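Local coordinates for periplasmic binding protein/LacI transcriptional regulator (Clostridium phytofermentans, PDB 3BRS) that probably binds a sugar between its two lobes as the extracytoplasmic receptor of a sugar transport system, at residues A[172-178]-A[198-204]; A[177-182]-A[205-211]. All coordinates share one frame; numbering follows the deposited sequence.

From the N terminus, the chain first builds most of one lobe, then crosses into the second, which carries both contacts. There, strand 164-169 runs out through a turn into helix 174-187, strand 191-196 follows, and helix 199-211 comes next. Contact 1 pairs 172-178 with 198-204, closing a loop of the remainder of helix 174-187 and strand 191-196. Contact 2 joins 177-182 to 205-211, closing a 22-residue loop from the rest of that helix through the strand into the start of helix 199-211. Their segments alternate, so the contacts cross rather than nest; they share Ala177 and Tyr178, with centres about 8 Å apart. Together they fasten two successive helices side by side.

Contact 1 of 2, residues A[172-178]-A[198-204]; sequences SNYDKAY and NQYSATG
The ring of Tyr174 has Tyr200 CD2 over the centre of one face and Thr203 CB at its edge, 3.7 Å from CE1. The rings of Tyr174 and Tyr200 meet obliquely, their planes 46° and their centroids 4.8 Å apart. One face of the Tyr200 ring takes Ser172: its carbonyl O sits 3.3 Å from CD2, offset toward the rim, and Ser172 CB makes a CH-pi contact; Asn198 ND2 lies at the ring edge, in plane. A chi1 of -61°, with CG beside the backbone N, sets this ring against Ser172 and Tyr174; its hydroxyl is hydrogen-bonded to Asp16, and Ser172 OG to Glu48.

Here two successive helices of the alternating strand-helix lobe begin, each after an N-cap. Asn173 OD1 accepts from Lys176 N at 3.0 Å, in the carbonyl plane; Asn198 OD1 accepts from Ser201 N at 3.2 Å, the donor above the Asn198 side-chain carbonyl plane. The Ala177 methyl presses on the second helix's backbone, CB lying 3.4 Å from Tyr200 O and 3.7 Å from Gly204 CA. With no side chain at Gly204, helices 174-178 and 199-204 approach to 7.4 Å between axes, crossing at -49°, and Tyr178 CA makes a CA-H...O contact with Gly204 O.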
# COMPACT_ATOMS: atom_id res chain seq x y z
N SER A 172 0.67 -8.80 -4.82
CA SER A 172 -0.75 -8.41 -4.61
C SER A 172 -1.71 -9.30 -5.31
O SER A 172 -2.70 -8.88 -5.89
CB SER A 172 -0.99 -6.92 -4.98
OG SER A 172 -0.02 -6.11 -4.24
N ASN A 173 -1.46 -10.59 -5.20
CA ASN A 173 -2.34 -11.57 -5.83
C ASN A 173 -2.73 -12.58 -4.73
O ASN A 173 -1.83 -13.18 -4.07
CB ASN A 173 -1.55 -12.27 -6.98
CG ASN A 173 -2.36 -13.37 -7.62
OD1 ASN A 173 -2.39 -14.49 -7.13
ND2 ASN A 173 -3.07 -13.03 -8.71
N TYR A 174 -4.01 -12.72 -4.44
CA TYR A 174 -4.40 -13.60 -3.32
C TYR A 174 -3.94 -15.12 -3.50
O TYR A 174 -3.47 -15.83 -2.58
CB TYR A 174 -5.91 -13.63 -3.10
CG TYR A 174 -6.61 -12.38 -2.66
CD1 TYR A 174 -6.47 -11.93 -1.37
CD2 TYR A 174 -7.48 -11.67 -3.56
CE1 TYR A 174 -7.17 -10.75 -0.95
CE2 TYR A 174 -8.14 -10.52 -3.16
CZ TYR A 174 -7.98 -10.07 -1.84
OH TYR A 174 -8.61 -8.92 -1.48
N ASP A 175 -4.00 -15.65 -4.70
CA ASP A 175 -3.57 -17.06 -4.79
C ASP A 175 -2.09 -17.25 -4.68
O ASP A 175 -1.69 -18.33 -4.23
CB ASP A 175 -4.01 -17.71 -6.06
CG ASP A 175 -5.49 -17.71 -6.24
OD1 ASP A 175 -6.29 -17.84 -5.27
OD2 ASP A 175 -5.84 -17.61 -7.41
N LYS A 176 -1.27 -16.25 -5.03
CA LYS A 176 0.16 -16.36 -4.81
C LYS A 176 0.53 -16.24 -3.38
O LYS A 176 1.47 -16.92 -2.87
CB LYS A 176 0.99 -15.34 -5.65
CG LYS A 176 1.36 -15.84 -7.03
CD LYS A 176 2.02 -14.75 -7.87
CE LYS A 176 3.53 -14.81 -7.66
NZ LYS A 176 4.35 -13.90 -8.56
N ALA A 177 -0.17 -15.33 -2.71
CA ALA A 177 -0.02 -15.20 -1.22
C ALA A 177 -0.24 -16.54 -0.58
O ALA A 177 0.49 -16.97 0.32
CB ALA A 177 -1.01 -14.23 -0.65
N TYR A 178 -1.28 -17.21 -0.99
CA TYR A 178 -1.64 -18.54 -0.39
C TYR A 178 -0.60 -19.61 -0.66
O TYR A 178 -0.08 -20.28 0.28
CB TYR A 178 -2.96 -18.95 -1.00
CG TYR A 178 -3.52 -20.29 -0.57
CD1 TYR A 178 -3.21 -21.46 -1.25
CD2 TYR A 178 -4.42 -20.36 0.49
CE1 TYR A 178 -3.78 -22.70 -0.85
CE2 TYR A 178 -4.96 -21.56 0.90
CZ TYR A 178 -4.69 -22.71 0.24
OH TYR A 178 -5.34 -23.87 0.67
N ASN A 198 0.46 -6.38 3.11
CA ASN A 198 -0.74 -5.70 2.64
C ASN A 198 -1.96 -6.60 2.71
O ASN A 198 -1.84 -7.73 3.09
CB ASN A 198 -0.50 -5.08 1.25
CG ASN A 198 -0.67 -6.06 0.12
OD1 ASN A 198 -0.40 -7.27 0.25
ND2 ASN A 198 -1.12 -5.54 -1.01
N GLN A 199 -3.13 -6.17 2.28
CA GLN A 199 -4.29 -7.05 2.47
C GLN A 199 -4.25 -8.38 1.69
O GLN A 199 -4.51 -9.44 2.26
CB GLN A 199 -5.55 -6.28 2.18
CG GLN A 199 -6.85 -6.98 2.39
CD GLN A 199 -7.96 -6.26 1.63
OE1 GLN A 199 -7.84 -5.05 1.31
NE2 GLN A 199 -9.03 -6.97 1.33
N TYR A 200 -3.91 -8.32 0.38
CA TYR A 200 -3.69 -9.52 -0.45
C TYR A 200 -2.85 -10.55 0.19
O TYR A 200 -3.15 -11.74 0.12
CB TYR A 200 -3.06 -9.14 -1.83
CG TYR A 200 -3.94 -8.21 -2.65
CD1 TYR A 200 -3.77 -6.83 -2.59
CD2 TYR A 200 -4.93 -8.73 -3.46
CE1 TYR A 200 -4.54 -5.92 -3.39
CE2 TYR A 200 -5.74 -7.87 -4.25
CZ TYR A 200 -5.52 -6.47 -4.26
OH TYR A 200 -6.32 -5.64 -5.04
N SER A 201 -1.72 -10.10 0.72
CA SER A 201 -0.69 -10.93 1.34
C SER A 201 -1.25 -11.52 2.55
O SER A 201 -1.09 -12.70 2.77
CB SER A 201 0.48 -10.03 1.83
OG SER A 201 1.43 -9.64 0.84
N ALA A 202 -1.84 -10.70 3.44
CA ALA A 202 -2.40 -11.22 4.71
C ALA A 202 -3.51 -12.14 4.52
O ALA A 202 -3.51 -13.16 5.14
CB ALA A 202 -2.86 -10.10 5.64
N THR A 203 -4.49 -11.80 3.69
CA THR A 203 -5.60 -12.67 3.44
C THR A 203 -5.16 -14.03 2.89
O THR A 203 -5.68 -15.00 3.31
CB THR A 203 -6.50 -12.09 2.38
OG1 THR A 203 -6.87 -10.76 2.75
CG2 THR A 203 -7.77 -12.94 2.24
N GLY A 204 -4.24 -14.11 1.92
CA GLY A 204 -3.83 -15.38 1.43
C GLY A 204 -3.13 -16.20 2.46
O GLY A 204 -3.39 -17.41 2.51

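Contact 2 of 2, residues A[177-182]-A[205-211]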
# COMPACT_ATOMS: atom_id res chain seq x y z
N ALA A 177 -0.17 -15.33 -2.71
CA ALA A 177 -0.02 -15.20 -1.22
C ALA A 177 -0.24 -16.54 -0.58
O ALA A 177 0.49 -16.97 0.32
CB ALA A 177 -1.01 -14.23 -0.65
N TYR A 178 -1.28 -17.21 -0.99
CA TYR A 178 -1.64 -18.54 -0.39
C TYR A 178 -0.60 -19.61 -0.66
O TYR A 178 -0.08 -20.28 0.28
CB TYR A 178 -2.96 -18.95 -1.00
CG TYR A 178 -3.52 -20.29 -0.57
CD1 TYR A 178 -3.21 -21.46 -1.25
CD2 TYR A 178 -4.42 -20.36 0.49
CE1 TYR A 178 -3.78 -22.70 -0.85
CE2 TYR A 178 -4.96 -21.56 0.90
CZ TYR A 178 -4.69 -22.71 0.24
OH TYR A 178 -5.34 -23.87 0.67
N ASP A 179 -0.26 -19.78 -1.95
CA ASP A 179 0.88 -20.64 -2.38
C ASP A 179 2.17 -20.40 -1.66
O ASP A 179 2.79 -21.32 -1.21
CB ASP A 179 1.18 -20.40 -3.83
CG ASP A 179 0.13 -20.94 -4.71
OD1 ASP A 179 -0.92 -21.41 -4.21
OD2 ASP A 179 0.40 -20.90 -5.92
N GLY A 180 2.60 -19.14 -1.58
CA GLY A 180 3.93 -18.81 -0.96
C GLY A 180 3.89 -19.06 0.52
O GLY A 180 4.89 -19.43 1.12
N THR A 181 2.72 -18.90 1.12
CA THR A 181 2.54 -19.26 2.54
C THR A 181 2.64 -20.77 2.77
O THR A 181 3.30 -21.28 3.72
CB THR A 181 1.14 -18.77 3.00
OG1 THR A 181 1.15 -17.33 2.96
CG2 THR A 181 0.97 -19.10 4.42
N VAL A 182 1.97 -21.51 1.88
CA VAL A 182 2.09 -22.95 1.95
C VAL A 182 3.54 -23.33 1.76
O VAL A 182 4.04 -24.15 2.50
CB VAL A 182 1.18 -23.63 0.88
CG1 VAL A 182 1.57 -25.13 0.73
CG2 VAL A 182 -0.34 -23.49 1.33
N ALA A 205 -2.27 -15.56 3.30
CA ALA A 205 -1.62 -16.24 4.46
C ALA A 205 -2.62 -16.76 5.46
O ALA A 205 -2.41 -17.84 5.98
CB ALA A 205 -0.67 -15.28 5.20
N ALA A 206 -3.68 -15.98 5.76
CA ALA A 206 -4.61 -16.49 6.81
C ALA A 206 -5.35 -17.69 6.25
O ALA A 206 -5.55 -18.62 6.97
CB ALA A 206 -5.61 -15.43 7.16
N ARG A 207 -5.77 -17.69 4.98
CA ARG A 207 -6.43 -18.91 4.44
C ARG A 207 -5.57 -20.18 4.48
O ARG A 207 -6.02 -21.26 4.89
CB ARG A 207 -6.88 -18.71 3.01
CG ARG A 207 -7.76 -17.55 2.94
CD ARG A 207 -8.70 -17.71 1.82
NE ARG A 207 -8.19 -17.14 0.59
CZ ARG A 207 -8.71 -16.06 0.02
NH1 ARG A 207 -8.22 -15.63 -1.13
NH2 ARG A 207 -9.72 -15.41 0.58
N ALA A 208 -4.34 -20.02 4.01
CA ALA A 208 -3.38 -21.08 3.93
C ALA A 208 -3.11 -21.62 5.32
O ALA A 208 -3.19 -22.84 5.53
CB ALA A 208 -2.08 -20.57 3.27
N ILE A 209 -2.90 -20.74 6.27
CA ILE A 209 -2.68 -21.16 7.67
C ILE A 209 -3.92 -21.91 8.19
O ILE A 209 -3.82 -22.81 9.00
CB ILE A 209 -2.39 -19.89 8.59
CG1 ILE A 209 -0.94 -19.41 8.52
CG2 ILE A 209 -2.74 -20.11 10.07
CD1 ILE A 209 -0.79 -17.94 9.01
N LYS A 210 -5.09 -21.54 7.70
CA LYS A 210 -6.37 -22.18 8.10
C LYS A 210 -6.48 -23.60 7.51
O LYS A 210 -6.85 -24.57 8.20
CB LYS A 210 -7.54 -21.36 7.53
CG LYS A 210 -8.84 -21.47 8.37
CD LYS A 210 -10.06 -21.58 7.48
CE LYS A 210 -11.38 -21.39 8.27
NZ LYS A 210 -11.35 -22.00 9.65
N ASP A 211 -6.09 -23.70 6.22
CA ASP A 211 -6.21 -24.94 5.45
C ASP A 211 -5.18 -25.94 5.88
O ASP A 211 -5.30 -27.15 5.60
CB ASP A 211 -6.05 -24.69 3.95
CG ASP A 211 -7.29 -23.98 3.32
OD1 ASP A 211 -7.16 -23.63 2.13
OD2 ASP A 211 -8.38 -23.79 3.97
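Ala208 CB fits closely against Thr181 CG2 at 3.6 Å and forms the buried part of this contact, with Val182 CG2 reaching the same methyl from farther along helix 174-187. The Tyr178 ring packs on it too, its CD2 3.6 Å from Ala208 CB. Next to it, Thr181 OG1 lies 3.3 Å from Ala205 CA. That hydroxyl is turned back to its own helix: with OG1 anti to the carbonyl carbon (chi1 -66°), it donates to Ala177 O at 2.7 Å. The same carbonyl also receives Thr181 N, and the two donors come from opposite faces of its plane. The buried hydroxyl is thereby satisfied within its helix, while CG2 faces Ala208.

Here two neighbouring helices of the periplasmic binding protein fold run in the same general direction, 7.9 Å apart between the axes of 177-182 and 205-211 and crossing at -48°. Helix 199-211 also rests on strand 219-224, where Ala205 and Ile209 touch Leu220.

Toward solvent the contact is looser and passes to long or charged side chains. Arg207 CB lies at the edge of the Tyr178 ring. At the far end Tyr178 OH donates to OD1 of exposed Asp211, whose carboxylate crosses the ring at about a right angle, OD1 at the ring edge; the modelled separation is very short, so its exact length is doubtful.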